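Local coordinates for protein NAD-dependent aldehyde dehydrogenase (Burkholderia multivorans, PDB 5UJU) that probably oxidises aldehydes to carboxylic acids with NAD as the electron acceptor, at residues H11-K16 and I120-E125; A180-E185 and K198-V203; F226-T231 and A551-V556; I290-F295 and Q311-T316. All coordinates share one frame; numbering follows the deposited sequence.

Contact 1: residues H11-K16 and I120-E125; sequences HALFTK and IGVSLE
L13 and F14 meet the backbone of G121 where the short N-terminal helix 12-16 crosses the long helix 97-132, a helix-helix packing with segment axes 7.3 Å apart at 58°. Backbone contact comes first: with no side chain on G121, its CA approaches F14 N to 3.6 Å, and L13 CB rests on the G121 carbonyl. Apolar contacts continue along the helix. L13 CD1 touches V122 CG2 and E125 CB, while the F14 ring, its CG anti to the backbone N (chi1 -175°), lies beside I120 with CD1 4.0 Å from I120 CB. W172 meets the F14 ring edge-to-face. H11 is the N-cap of helix 12-16: within that segment its ND1 accepts from L13 N at 3.0 Å, close to the imidazole plane. Across the contact, the extended chain of K16 carries NZ to the syn side of E125 OE1, 3.0 Å away and 30° out of the carboxylate plane, in a salt bridge; H17 also bonds OE1, and R129 pairs with E125 OE2.

Contact 2: residues A180-E185 and K198-V203; sequences ADAHWE and KRYTIV. With EDO (1,2-ethanediol), chain I.
K198 and A182 form a hydrogen-bonded antiparallel pair in the beta hairpin of strands 181-188 and 191-211, K198 N giving to A182 O at 2.8 Å and A182 N to K198 O. D181 and R199 make the adjoining non-hydrogen-bonded pair, and Y200 N closes on A180 O at 3.0 Å. The K198 side chain leaves on the face that also carries A182. Its CB lies 4.3 Å from A182 CB, and CG reaches W184 CB. Farther out, CE packs 3.7 Å from W184 CB. At the tip, a bend at chi4 (73°) sets NZ over the five-membered ring of W184, 3.7 Å from its centroid and 18° off the normal, a cation-pi contact. The same nitrogen bonds O2 of a 1,2-ethanediol, probably from the crystallisation liquor, and forms a salt bridge with D530 of the second subunit. S529 of that subunit accepts from Y200 OH through its backbone oxygen, placing this face of the hairpin against the partner chain. The diol continues along the indole face that K198 NZ occupies, its C2 3.5 Å from W184 CH2.

Contact 3: residues F226-T231 and A551-V556; sequences FADLAT and ANRFRV
R553, on the turn that leads into strand 554-562, reaches D228 on helix 217-230. NH1 donates to D228 OD1 at 2.8 Å in a bent salt bridge (137° at the hydrogen); the oxygen lies near the guanidinium plane, but NH1 approaches from above the carboxylate plane, the two planes being 59° apart. A227 CB lies over one guanidinium face, toward its rim, 3.5 Å from R553 NE. Nearer the backbone, T231 OG1 rests on R553 CB at 3.4 Å, and T231 CG2 meets F554 CD2 at 3.9 Å. The arginine runs extended from CG to NE, which spans the distance from the turn to the helix. In the next shell, R553 NE donates to F549 O, NH1 has a second carboxylate in D294, and Y315 and F549 make cation-pi contacts with the guanidinium. N233 ND2 bonds both R553 O and D228 O, tying the two backbones together. One buried guanidinium thus gives NH1 to two buried carboxylates and also meets two aromatic rings, an environment that would be expected to keep the arginine charged and both aspartates ionised.

Contact 4: residues I290-F295 and Q311-T316; sequences IKLIDF and QAQVYT
L292 and Q313 lie side by side on the closely packed face of two parallel strands, L292 CD2 coming within 3.1 Å of Q313 OE1. That oxygen accepts from Y315 OH in the carbonyl plane, on a lone pair, while N552 O takes Q313 NE2. On the same face the D294 carboxylate lies alongside the phenol ring of Y315 with planes 10° apart, and OD1 is 3.4 Å from Y315 CB; R553 is the charged partner of D294. I293 and V314 are a parallel pair on the other face. I293 N gives to Q313 O and I293 O accepts from Y315 N, both at 2.8 Å, and F295 N continues the ladder to Y315 O. The entry to the strands is looser. Q311 is not yet in the strand; its CG and NE2 both lie by I290 O, and NE2, shared between A285 O and I290 O, donates to the latter at 3.0 Å. Beside it, K291 CD stays 4.0 Å from the Q311 backbone O, and a water appears to bridge K291 NZ to that oxygen, with an unusually short leg to Q311 O. Helix 299-308 connects the strands and packs on F295 and V314, making a beta-alpha-beta unit of the kind found in Rossmann-like domains.

From the N terminus, contact 1 closes first, when helix 97-132 comes back to the leading helix 12-16. Contact 2 follows in series as a short hairpin whose second strand, 191-211, runs on into the large mixed sheet. Contact 3 closes a far longer loop, returning the start of the C-terminal strand 554-562 to helix 217-230, and contact 4 is nested inside that loop. V203 O and R555 N join contacts 2 and 3 as neighbouring strands, while contacts 3 and 4 touch directly and reach the same sheet. Contact 1 meets contact 3 only by packing, through I120 and S123. Contacts 2 and 3 also touch the second subunit.

Contact 1: residues H11-K16 and I120-E125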
loop_
_atom_site.group_PDB
_atom_site.type_symbol
_atom_site.label_atom_id
_atom_site.label_comp_id
_atom_site.label_asym_id
_atom_site.label_seq_id
_atom_site.Cartn_x
_atom_site.Cartn_y
_atom_site.Cartn_z
ATOM N N HIS A 11 -7.797 -21.133 15.531
ATOM C CA HIS A 11 -6.798 -22.185 15.423
ATOM C C HIS A 11 -6.106 -22.395 16.764
ATOM O O HIS A 11 -5.883 -21.444 17.517
ATOM C CB HIS A 11 -5.772 -21.855 14.341
ATOM C CG HIS A 11 -4.976 -23.043 13.918
ATOM N ND1 HIS A 11 -3.910 -23.524 14.649
ATOM C CD2 HIS A 11 -5.137 -23.896 12.878
ATOM C CE1 HIS A 11 -3.427 -24.603 14.056
ATOM N NE2 HIS A 11 -4.154 -24.852 12.980
ATOM N N ALA A 12 -5.760 -23.655 17.060
ATOM C CA ALA A 12 -5.137 -23.963 18.349
ATOM C C ALA A 12 -3.820 -23.207 18.529
ATOM O O ALA A 12 -3.491 -22.773 19.639
ATOM C CB ALA A 12 -4.915 -25.473 18.483
ATOM N N LEU A 13 -3.057 -23.026 17.447
ATOM C CA LEU A 13 -1.789 -22.309 17.566
ATOM C C LEU A 13 -2.003 -20.819 17.816
ATOM O O LEU A 13 -1.128 -20.162 18.392
ATOM C CB LEU A 13 -0.931 -22.521 16.315
ATOM C CG LEU A 13 -0.427 -23.955 16.134
ATOM C CD1 LEU A 13 0.392 -24.100 14.869
ATOM C CD2 LEU A 13 0.379 -24.369 17.358
ATOM N N PHE A 14 -3.136 -20.268 17.378
ATOM C CA PHE A 14 -3.473 -18.892 17.733
ATOM C C PHE A 14 -3.693 -18.764 19.236
ATOM O O PHE A 14 -3.106 -17.896 19.895
ATOM C CB PHE A 14 -4.719 -18.437 16.960
ATOM C CG PHE A 14 -5.067 -16.983 17.167
ATOM C CD1 PHE A 14 -4.617 -16.018 16.285
ATOM C CD2 PHE A 14 -5.834 -16.587 18.254
ATOM C CE1 PHE A 14 -4.927 -14.682 16.478
ATOM C CE2 PHE A 14 -6.146 -15.253 18.456
ATOM C CZ PHE A 14 -5.696 -14.300 17.559
ATOM N N THR A 15 -4.546 -19.620 19.794
ATOM C CA THR A 15 -4.784 -19.595 21.233
ATOM C C THR A 15 -3.497 -19.831 22.009
ATOM O O THR A 15 -3.292 -19.240 23.073
ATOM C CB THR A 15 -5.832 -20.649 21.606
ATOM O OG1 THR A 15 -7.066 -20.343 20.953
ATOM C CG2 THR A 15 -6.057 -20.709 23.117
ATOM N N LYS A 16 -2.616 -20.689 21.489
ATOM C CA LYS A 16 -1.379 -21.007 22.197
ATOM C C LYS A 16 -0.486 -19.772 22.351
ATOM O O LYS A 16 0.141 -19.574 23.402
ATOM C CB LYS A 16 -0.636 -22.120 21.456
ATOM C CG LYS A 16 0.769 -22.407 21.967
ATOM C CD LYS A 16 1.440 -23.530 21.180
ATOM C CE LYS A 16 2.800 -23.890 21.765
ATOM N NZ LYS A 16 3.520 -24.939 20.991
ATOM N N ILE A 120 -1.867 -16.558 11.509
ATOM C CA ILE A 120 -1.145 -15.950 12.628
ATOM C C ILE A 120 -0.605 -17.031 13.558
ATOM O O ILE A 120 0.560 -16.998 13.970
ATOM C CB ILE A 120 -2.063 -14.963 13.383
ATOM C CG1 ILE A 120 -2.641 -13.877 12.445
ATOM C CG2 ILE A 120 -1.339 -14.342 14.581
ATOM C CD1 ILE A 120 -1.633 -12.975 11.816
ATOM N N GLY A 121 -1.444 -18.015 13.900
ATOM C CA GLY A 121 -0.996 -19.046 14.822
ATOM C C GLY A 121 0.185 -19.828 14.283
ATOM O O GLY A 121 1.185 -20.038 14.983
ATOM N N VAL A 122 0.097 -20.257 13.021
ATOM C CA VAL A 122 1.210 -20.984 12.418
ATOM C C VAL A 122 2.460 -20.101 12.385
ATOM O O VAL A 122 3.575 -20.557 12.676
ATOM C CB VAL A 122 0.816 -21.489 11.016
ATOM C CG1 VAL A 122 2.047 -21.853 10.186
ATOM C CG2 VAL A 122 -0.141 -22.696 11.121
ATOM N N SER A 123 2.298 -18.831 12.024
ATOM C CA SER A 123 3.451 -17.924 12.010
ATOM C C SER A 123 4.097 -17.821 13.389
ATOM O O SER A 123 5.326 -17.878 13.515
ATOM C CB SER A 123 3.042 -16.547 11.494
ATOM O OG SER A 123 2.750 -16.614 10.110
ATOM N N LEU A 124 3.285 -17.672 14.437
ATOM C CA LEU A 124 3.852 -17.504 15.772
ATOM C C LEU A 124 4.531 -18.775 16.249
ATOM O O LEU A 124 5.541 -18.712 16.963
ATOM C CB LEU A 124 2.772 -17.075 16.763
ATOM C CG LEU A 124 2.095 -15.749 16.405
ATOM C CD1 LEU A 124 0.870 -15.459 17.296
ATOM C CD2 LEU A 124 3.099 -14.612 16.448
ATOM N N GLU A 125 3.994 -19.932 15.870
ATOM C CA GLU A 125 4.626 -21.193 16.230
ATOM C C GLU A 125 5.950 -21.371 15.504
ATOM O O GLU A 125 6.929 -21.842 16.099
ATOM C CB GLU A 125 3.675 -22.355 15.939
ATOM C CG GLU A 125 4.283 -23.739 16.137
ATOM C CD GLU A 125 4.635 -24.069 17.586
ATOM O OE1 GLU A 125 4.098 -23.428 18.518
ATOM O OE2 GLU A 125 5.458 -24.991 17.784
#

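Contact 2: residues A180-E185 and K198-V203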
loop_
_atom_site.group_PDB
_atom_site.type_symbol
_atom_site.label_atom_id
_atom_site.label_comp_id
_atom_site.label_asym_id
_atom_site.label_seq_id
_atom_site.Cartn_x
_atom_site.Cartn_y
_atom_site.Cartn_z
ATOM N N ALA A 180 -16.244 -10.665 10.482
ATOM C CA ALA A 180 -16.587 -11.812 9.650
ATOM C C ALA A 180 -17.924 -11.601 8.956
ATOM O O ALA A 180 -18.144 -12.106 7.850
ATOM C CB ALA A 180 -16.642 -13.086 10.497
ATOM N N ASP A 181 -18.828 -10.869 9.592
ATOM C CA ASP A 181 -20.124 -10.569 9.003
ATOM C C ASP A 181 -20.688 -9.330 9.679
ATOM O O ASP A 181 -20.170 -8.860 10.695
ATOM C CB ASP A 181 -21.073 -11.765 9.139
ATOM C CG ASP A 181 -21.025 -12.376 10.516
ATOM O OD1 ASP A 181 -21.496 -11.730 11.475
ATOM O OD2 ASP A 181 -20.476 -13.488 10.642
ATOM N N ALA A 182 -21.769 -8.816 9.107
ATOM C CA ALA A 182 -22.430 -7.643 9.652
ATOM C C ALA A 182 -23.905 -7.708 9.291
ATOM O O ALA A 182 -24.266 -8.173 8.204
ATOM C CB ALA A 182 -21.801 -6.342 9.120
ATOM N N HIS A 183 -24.753 -7.249 10.208
ATOM C CA HIS A 183 -26.171 -7.064 9.928
ATOM C C HIS A 183 -26.381 -5.619 9.489
ATOM O O HIS A 183 -26.237 -4.689 10.290
ATOM C CB HIS A 183 -27.031 -7.390 11.141
ATOM C CG HIS A 183 -28.498 -7.258 10.880
ATOM N ND1 HIS A 183 -29.247 -8.266 10.315
ATOM C CD2 HIS A 183 -29.351 -6.227 11.088
ATOM C CE1 HIS A 183 -30.502 -7.870 10.201
ATOM N NE2 HIS A 183 -30.594 -6.636 10.664
ATOM N N TRP A 184 -26.747 -5.441 8.228
ATOM C CA TRP A 184 -26.913 -4.130 7.616
ATOM C C TRP A 184 -28.408 -3.880 7.482
ATOM O O TRP A 184 -29.084 -4.553 6.692
ATOM C CB TRP A 184 -26.221 -4.098 6.258
ATOM C CG TRP A 184 -26.191 -2.766 5.594
ATOM C CD1 TRP A 184 -25.198 -1.830 5.694
ATOM C CD2 TRP A 184 -27.165 -2.224 4.696
ATOM N NE1 TRP A 184 -25.502 -0.732 4.925
ATOM C CE2 TRP A 184 -26.701 -0.945 4.300
ATOM C CE3 TRP A 184 -28.385 -2.685 4.191
ATOM C CZ2 TRP A 184 -27.422 -0.120 3.429
ATOM C CZ3 TRP A 184 -29.099 -1.864 3.320
ATOM C CH2 TRP A 184 -28.612 -0.596 2.949
ATOM N N GLU A 185 -28.927 -2.925 8.251
ATOM C CA GLU A 185 -30.359 -2.649 8.259
ATOM C C GLU A 185 -30.587 -1.157 8.096
ATOM O O GLU A 185 -30.158 -0.363 8.941
ATOM C CB GLU A 185 -31.031 -3.157 9.535
ATOM C CG GLU A 185 -32.537 -2.912 9.528
ATOM C CD GLU A 185 -33.284 -3.698 10.598
ATOM O OE1 GLU A 185 -32.840 -4.809 10.959
ATOM O OE2 GLU A 185 -34.322 -3.193 11.072
ATOM N N LYS A 198 -24.203 -9.074 5.533
ATOM C CA LYS A 198 -22.948 -8.967 4.820
ATOM C C LYS A 198 -22.004 -10.030 5.356
ATOM O O LYS A 198 -22.004 -10.328 6.551
ATOM C CB LYS A 198 -22.325 -7.572 4.991
ATOM C CG LYS A 198 -23.277 -6.396 4.781
ATOM C CD LYS A 198 -23.807 -6.365 3.350
ATOM C CE LYS A 198 -24.717 -5.159 3.095
ATOM N NZ LYS A 198 -23.964 -3.878 3.001
ATOM N N ARG A 199 -21.201 -10.596 4.473
ATOM C CA ARG A 199 -20.175 -11.551 4.856
ATOM C C ARG A 199 -18.866 -11.093 4.235
ATOM O O ARG A 199 -18.845 -10.661 3.085
ATOM C CB ARG A 199 -20.570 -12.974 4.395
ATOM C CG ARG A 199 -19.488 -14.049 4.465
ATOM C CD ARG A 199 -20.066 -15.385 3.983
ATOM N NE ARG A 199 -19.064 -16.409 3.688
ATOM C CZ ARG A 199 -19.348 -17.594 3.148
ATOM N NH1 ARG A 199 -20.606 -17.911 2.847
ATOM N NH2 ARG A 199 -18.378 -18.469 2.918
ATOM N N TYR A 200 -17.782 -11.143 5.001
ATOM C CA TYR A 200 -16.488 -10.660 4.532
ATOM C C TYR A 200 -15.478 -11.793 4.643
ATOM O O TYR A 200 -15.229 -12.308 5.739
ATOM C CB TYR A 200 -16.032 -9.430 5.327
ATOM C CG TYR A 200 -17.066 -8.323 5.334
ATOM C CD1 TYR A 200 -17.151 -7.420 4.284
ATOM C CD2 TYR A 200 -17.975 -8.198 6.383
ATOM C CE1 TYR A 200 -18.107 -6.415 4.274
ATOM C CE2 TYR A 200 -18.938 -7.192 6.386
ATOM C CZ TYR A 200 -18.992 -6.302 5.328
ATOM O OH TYR A 200 -19.933 -5.302 5.316
ATOM N N THR A 201 -14.881 -12.150 3.517
ATOM C CA THR A 201 -13.883 -13.202 3.445
ATOM C C THR A 201 -12.532 -12.555 3.178
ATOM O O THR A 201 -12.397 -11.778 2.231
ATOM C CB THR A 201 -14.235 -14.199 2.337
ATOM O OG1 THR A 201 -15.553 -14.719 2.565
ATOM C CG2 THR A 201 -13.232 -15.346 2.288
ATOM N N ILE A 202 -11.547 -12.852 4.023
ATOM C CA ILE A 202 -10.187 -12.359 3.816
ATOM C C ILE A 202 -9.497 -13.264 2.805
ATOM O O ILE A 202 -9.356 -14.468 3.033
ATOM C CB ILE A 202 -9.399 -12.326 5.133
ATOM C CG1 ILE A 202 -10.156 -11.554 6.208
ATOM C CG2 ILE A 202 -8.017 -11.728 4.908
ATOM C CD1 ILE A 202 -10.357 -10.158 5.883
ATOM N N VAL A 203 -9.029 -12.685 1.711
ATOM C CA VAL A 203 -8.419 -13.425 0.617
ATOM C C VAL A 203 -6.961 -12.995 0.469
ATOM O O VAL A 203 -6.682 -11.804 0.285
ATOM C CB VAL A 203 -9.188 -13.215 -0.698
ATOM C CG1 VAL A 203 -8.543 -14.001 -1.829
ATOM C CG2 VAL A 203 -10.658 -13.651 -0.523
HETATM C C1 EDO I . -27.083 -1.687 -0.322
HETATM O O1 EDO I . -26.035 -1.122 -1.115
HETATM C C2 EDO I . -26.486 -2.477 0.838
HETATM O O2 EDO I . -25.387 -3.283 0.396
#

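Contact 3: residues F226-T231 and A551-V556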
loop_
_atom_site.group_PDB
_atom_site.type_symbol
_atom_site.label_atom_id
_atom_site.label_comp_id
_atom_site.label_asym_id
_atom_site.label_seq_id
_atom_site.Cartn_x
_atom_site.Cartn_y
_atom_site.Cartn_z
ATOM N N PHE A 226 7.220 -13.392 6.772
ATOM C CA PHE A 226 6.172 -13.569 7.762
ATOM C C PHE A 226 5.001 -12.615 7.564
ATOM O O PHE A 226 3.877 -12.958 7.937
ATOM C CB PHE A 226 6.782 -13.452 9.163
ATOM C CG PHE A 226 7.577 -14.662 9.532
ATOM C CD1 PHE A 226 6.937 -15.800 10.009
ATOM C CD2 PHE A 226 8.943 -14.711 9.304
ATOM C CE1 PHE A 226 7.654 -16.946 10.310
ATOM C CE2 PHE A 226 9.668 -15.858 9.603
ATOM C CZ PHE A 226 9.017 -16.980 10.108
ATOM N N ALA A 227 5.219 -11.431 6.973
ATOM C CA ALA A 227 4.075 -10.644 6.518
ATOM C C ALA A 227 3.266 -11.411 5.470
ATOM O O ALA A 227 2.028 -11.334 5.445
ATOM C CB ALA A 227 4.547 -9.308 5.944
ATOM N N ASP A 228 3.960 -12.102 4.560
ATOM C CA ASP A 228 3.292 -12.926 3.559
ATOM C C ASP A 228 2.486 -14.034 4.233
ATOM O O ASP A 228 1.292 -14.193 3.970
ATOM C CB ASP A 228 4.322 -13.525 2.597
ATOM C CG ASP A 228 4.780 -12.561 1.496
ATOM O OD1 ASP A 228 4.178 -11.486 1.330
ATOM O OD2 ASP A 228 5.759 -12.905 0.780
ATOM N N LEU A 229 3.131 -14.796 5.127
ATOM C CA LEU A 229 2.479 -15.947 5.753
ATOM C C LEU A 229 1.316 -15.521 6.635
ATOM O O LEU A 229 0.243 -16.129 6.590
ATOM C CB LEU A 229 3.493 -16.747 6.576
ATOM C CG LEU A 229 4.453 -17.652 5.818
ATOM C CD1 LEU A 229 5.454 -18.258 6.811
ATOM C CD2 LEU A 229 3.657 -18.746 5.071
ATOM N N ALA A 230 1.510 -14.465 7.433
ATOM C CA ALA A 230 0.485 -13.979 8.348
ATOM C C ALA A 230 -0.739 -13.437 7.621
ATOM O O ALA A 230 -1.777 -13.218 8.253
ATOM C CB ALA A 230 1.063 -12.890 9.267
ATOM N N THR A 231 -0.632 -13.146 6.328
ATOM C CA THR A 231 -1.801 -12.728 5.567
ATOM C C THR A 231 -2.258 -13.822 4.603
ATOM O O THR A 231 -2.978 -13.537 3.642
ATOM C CB THR A 231 -1.519 -11.414 4.829
ATOM O OG1 THR A 231 -0.335 -11.558 4.035
ATOM C CG2 THR A 231 -1.314 -10.262 5.849
ATOM N N ALA A 551 -0.965 -3.982 4.794
ATOM C CA ALA A 551 -2.396 -3.837 4.534
ATOM C C ALA A 551 -2.796 -4.227 3.121
ATOM O O ALA A 551 -3.980 -4.473 2.873
ATOM C CB ALA A 551 -2.849 -2.398 4.794
ATOM N N ASN A 552 -1.855 -4.266 2.187
ATOM C CA ASN A 552 -2.162 -4.626 0.812
ATOM C C ASN A 552 -1.903 -6.102 0.509
ATOM O O ASN A 552 -2.086 -6.517 -0.633
ATOM C CB ASN A 552 -1.344 -3.773 -0.159
ATOM C CG ASN A 552 -2.138 -3.351 -1.369
ATOM O OD1 ASN A 552 -3.350 -3.568 -1.445
ATOM N ND2 ASN A 552 -1.459 -2.742 -2.330
ATOM N N ARG A 553 -1.422 -6.889 1.476
ATOM C CA ARG A 553 -1.065 -8.280 1.185
ATOM C C ARG A 553 -2.252 -9.230 1.255
ATOM O O ARG A 553 -2.106 -10.411 0.911
ATOM C CB ARG A 553 0.038 -8.758 2.141
ATOM C CG ARG A 553 1.298 -7.842 2.133
ATOM C CD ARG A 553 2.414 -8.428 3.003
ATOM N NE ARG A 553 3.553 -7.515 3.096
ATOM C CZ ARG A 553 4.736 -7.703 2.513
ATOM N NH1 ARG A 553 4.981 -8.793 1.784
ATOM N NH2 ARG A 553 5.688 -6.784 2.661
ATOM N N PHE A 554 -3.412 -8.749 1.689
ATOM C CA PHE A 554 -4.662 -9.497 1.641
ATOM C C PHE A 554 -5.705 -8.565 1.052
ATOM O O PHE A 554 -5.513 -7.340 1.010
ATOM C CB PHE A 554 -5.119 -9.969 3.042
ATOM C CG PHE A 554 -5.444 -8.828 3.966
ATOM C CD1 PHE A 554 -6.749 -8.359 4.087
ATOM C CD2 PHE A 554 -4.435 -8.176 4.660
ATOM C CE1 PHE A 554 -7.045 -7.282 4.910
ATOM C CE2 PHE A 554 -4.725 -7.089 5.478
ATOM C CZ PHE A 554 -6.028 -6.643 5.607
ATOM N N ARG A 555 -6.803 -9.150 0.580
ATOM C CA ARG A 555 -7.960 -8.391 0.137
ATOM C C ARG A 555 -9.189 -8.946 0.847
ATOM O O ARG A 555 -9.120 -9.967 1.539
ATOM C CB ARG A 555 -8.117 -8.435 -1.393
ATOM C CG ARG A 555 -6.901 -7.946 -2.206
ATOM C CD ARG A 555 -6.784 -6.406 -2.272
ATOM N NE ARG A 555 -6.375 -5.840 -0.989
ATOM C CZ ARG A 555 -6.749 -4.649 -0.537
ATOM N NH1 ARG A 555 -7.544 -3.883 -1.268
ATOM N NH2 ARG A 555 -6.341 -4.233 0.661
ATOM N N VAL A 556 -10.309 -8.237 0.720
ATOM C CA VAL A 556 -11.583 -8.633 1.328
ATOM C C VAL A 556 -12.608 -8.798 0.213
ATOM O O VAL A 556 -12.878 -7.845 -0.533
ATOM C CB VAL A 556 -12.064 -7.610 2.368
ATOM C CG1 VAL A 556 -13.318 -8.098 3.072
ATOM C CG2 VAL A 556 -10.965 -7.337 3.388
#

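Contact 4: residues I290-F295 and Q311-T316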
loop_
_atom_site.group_PDB
_atom_site.type_symbol
_atom_site.label_atom_id
_atom_site.label_comp_id
_atom_site.label_asym_id
_atom_site.label_seq_id
_atom_site.Cartn_x
_atom_site.Cartn_y
_atom_site.Cartn_z
ATOM N N ILE A 290 3.223 -14.606 -9.305
ATOM C CA ILE A 290 3.933 -13.920 -8.232
ATOM C C ILE A 290 3.216 -12.591 -7.994
ATOM O O ILE A 290 3.228 -11.702 -8.850
ATOM C CB ILE A 290 5.411 -13.723 -8.588
ATOM C CG1 ILE A 290 6.069 -15.089 -8.800
ATOM C CG2 ILE A 290 6.148 -12.899 -7.506
ATOM C CD1 ILE A 290 6.064 -15.957 -7.542
ATOM N N LYS A 291 2.555 -12.467 -6.844
ATOM C CA LYS A 291 1.735 -11.300 -6.544
ATOM C C LYS A 291 2.379 -10.350 -5.552
ATOM O O LYS A 291 1.938 -9.199 -5.448
ATOM C CB LYS A 291 0.372 -11.732 -5.976
ATOM C CG LYS A 291 -0.438 -12.601 -6.923
ATOM C CD LYS A 291 -0.772 -11.821 -8.163
ATOM C CE LYS A 291 -1.810 -12.558 -8.979
ATOM N NZ LYS A 291 -1.975 -11.902 -10.296
ATOM N N LEU A 292 3.374 -10.815 -4.808
ATOM C CA LEU A 292 4.086 -10.011 -3.827
ATOM C C LEU A 292 5.574 -10.289 -3.994
ATOM O O LEU A 292 5.965 -11.433 -4.247
ATOM C CB LEU A 292 3.639 -10.345 -2.393
ATOM C CG LEU A 292 2.135 -10.373 -2.060
ATOM C CD1 LEU A 292 1.844 -10.829 -0.659
ATOM C CD2 LEU A 292 1.546 -9.003 -2.242
ATOM N N ILE A 293 6.401 -9.253 -3.875
ATOM C CA ILE A 293 7.856 -9.417 -3.911
ATOM C C ILE A 293 8.457 -8.571 -2.800
ATOM O O ILE A 293 8.166 -7.372 -2.715
ATOM C CB ILE A 293 8.458 -8.999 -5.268
ATOM C CG1 ILE A 293 7.856 -9.809 -6.423
ATOM C CG2 ILE A 293 10.014 -9.098 -5.234
ATOM C CD1 ILE A 293 8.328 -9.349 -7.810
ATOM N N ASP A 294 9.288 -9.186 -1.954
ATOM C CA ASP A 294 10.076 -8.473 -0.947
ATOM C C ASP A 294 11.553 -8.645 -1.271
ATOM O O ASP A 294 12.055 -9.773 -1.316
ATOM C CB ASP A 294 9.773 -8.978 0.473
ATOM C CG ASP A 294 8.399 -8.531 0.977
ATOM O OD1 ASP A 294 8.295 -7.494 1.673
ATOM O OD2 ASP A 294 7.402 -9.192 0.643
ATOM N N PHE A 295 12.249 -7.525 -1.487
ATOM C CA PHE A 295 13.609 -7.545 -2.006
ATOM C C PHE A 295 14.536 -6.697 -1.148
ATOM O O PHE A 295 14.189 -5.569 -0.774
ATOM C CB PHE A 295 13.628 -7.043 -3.452
ATOM C CG PHE A 295 15.008 -6.681 -3.967
ATOM C CD1 PHE A 295 15.513 -5.395 -3.812
ATOM C CD2 PHE A 295 15.783 -7.619 -4.631
ATOM C CE1 PHE A 295 16.771 -5.056 -4.305
ATOM C CE2 PHE A 295 17.040 -7.291 -5.128
ATOM C CZ PHE A 295 17.535 -6.005 -4.967
ATOM N N GLN A 311 2.753 -6.763 -12.093
ATOM C CA GLN A 311 1.685 -7.612 -11.587
ATOM C C GLN A 311 1.787 -7.850 -10.083
ATOM O O GLN A 311 0.875 -8.441 -9.501
ATOM C CB GLN A 311 1.683 -8.954 -12.335
ATOM C CG GLN A 311 2.573 -10.023 -11.716
ATOM C CD GLN A 311 4.063 -9.751 -11.838
ATOM O OE1 GLN A 311 4.510 -8.868 -12.583
ATOM N NE2 GLN A 311 4.846 -10.487 -11.061
ATOM N N ALA A 312 2.857 -7.401 -9.439
ATOM C CA ALA A 312 3.075 -7.678 -8.032
ATOM C C ALA A 312 3.134 -6.379 -7.242
ATOM O O ALA A 312 3.397 -5.306 -7.793
ATOM C CB ALA A 312 4.373 -8.460 -7.821
ATOM N N GLN A 313 2.871 -6.498 -5.942
ATOM C CA GLN A 313 3.234 -5.470 -4.971
ATOM C C GLN A 313 4.682 -5.688 -4.572
ATOM O O GLN A 313 5.033 -6.769 -4.088
ATOM C CB GLN A 313 2.368 -5.568 -3.730
ATOM C CG GLN A 313 0.941 -5.337 -3.960
ATOM C CD GLN A 313 0.156 -5.983 -2.862
ATOM O OE1 GLN A 313 0.607 -6.053 -1.717
ATOM N NE2 GLN A 313 -0.982 -6.531 -3.209
ATOM N N VAL A 314 5.525 -4.680 -4.787
ATOM C CA VAL A 314 6.967 -4.800 -4.618
ATOM C C VAL A 314 7.413 -3.950 -3.431
ATOM O O VAL A 314 7.135 -2.744 -3.381
ATOM C CB VAL A 314 7.706 -4.395 -5.902
ATOM C CG1 VAL A 314 9.204 -4.603 -5.743
ATOM C CG2 VAL A 314 7.187 -5.208 -7.065
ATOM N N TYR A 315 8.104 -4.582 -2.483
ATOM C CA TYR A 315 8.677 -3.920 -1.317
ATOM C C TYR A 315 10.186 -4.055 -1.394
ATOM O O TYR A 315 10.699 -5.168 -1.521
ATOM C CB TYR A 315 8.154 -4.542 -0.026
ATOM C CG TYR A 315 6.645 -4.645 -0.003
ATOM C CD1 TYR A 315 5.874 -3.609 0.516
ATOM C CD2 TYR A 315 5.992 -5.768 -0.505
ATOM C CE1 TYR A 315 4.502 -3.678 0.546
ATOM C CE2 TYR A 315 4.607 -5.851 -0.493
ATOM C CZ TYR A 315 3.867 -4.798 0.032
ATOM O OH TYR A 315 2.498 -4.853 0.072
ATOM N N THR A 316 10.898 -2.928 -1.334
ATOM C CA THR A 316 12.326 -2.946 -1.614
ATOM C C THR A 316 13.096 -2.270 -0.495
ATOM O O THR A 316 12.614 -1.300 0.106
ATOM C CB THR A 316 12.676 -2.249 -2.942
ATOM O OG1 THR A 316 12.198 -0.895 -2.918
ATOM C CG2 THR A 316 12.074 -2.991 -4.143
HETATM O O HOH W 1 -1.412 -9.167 -10.261
#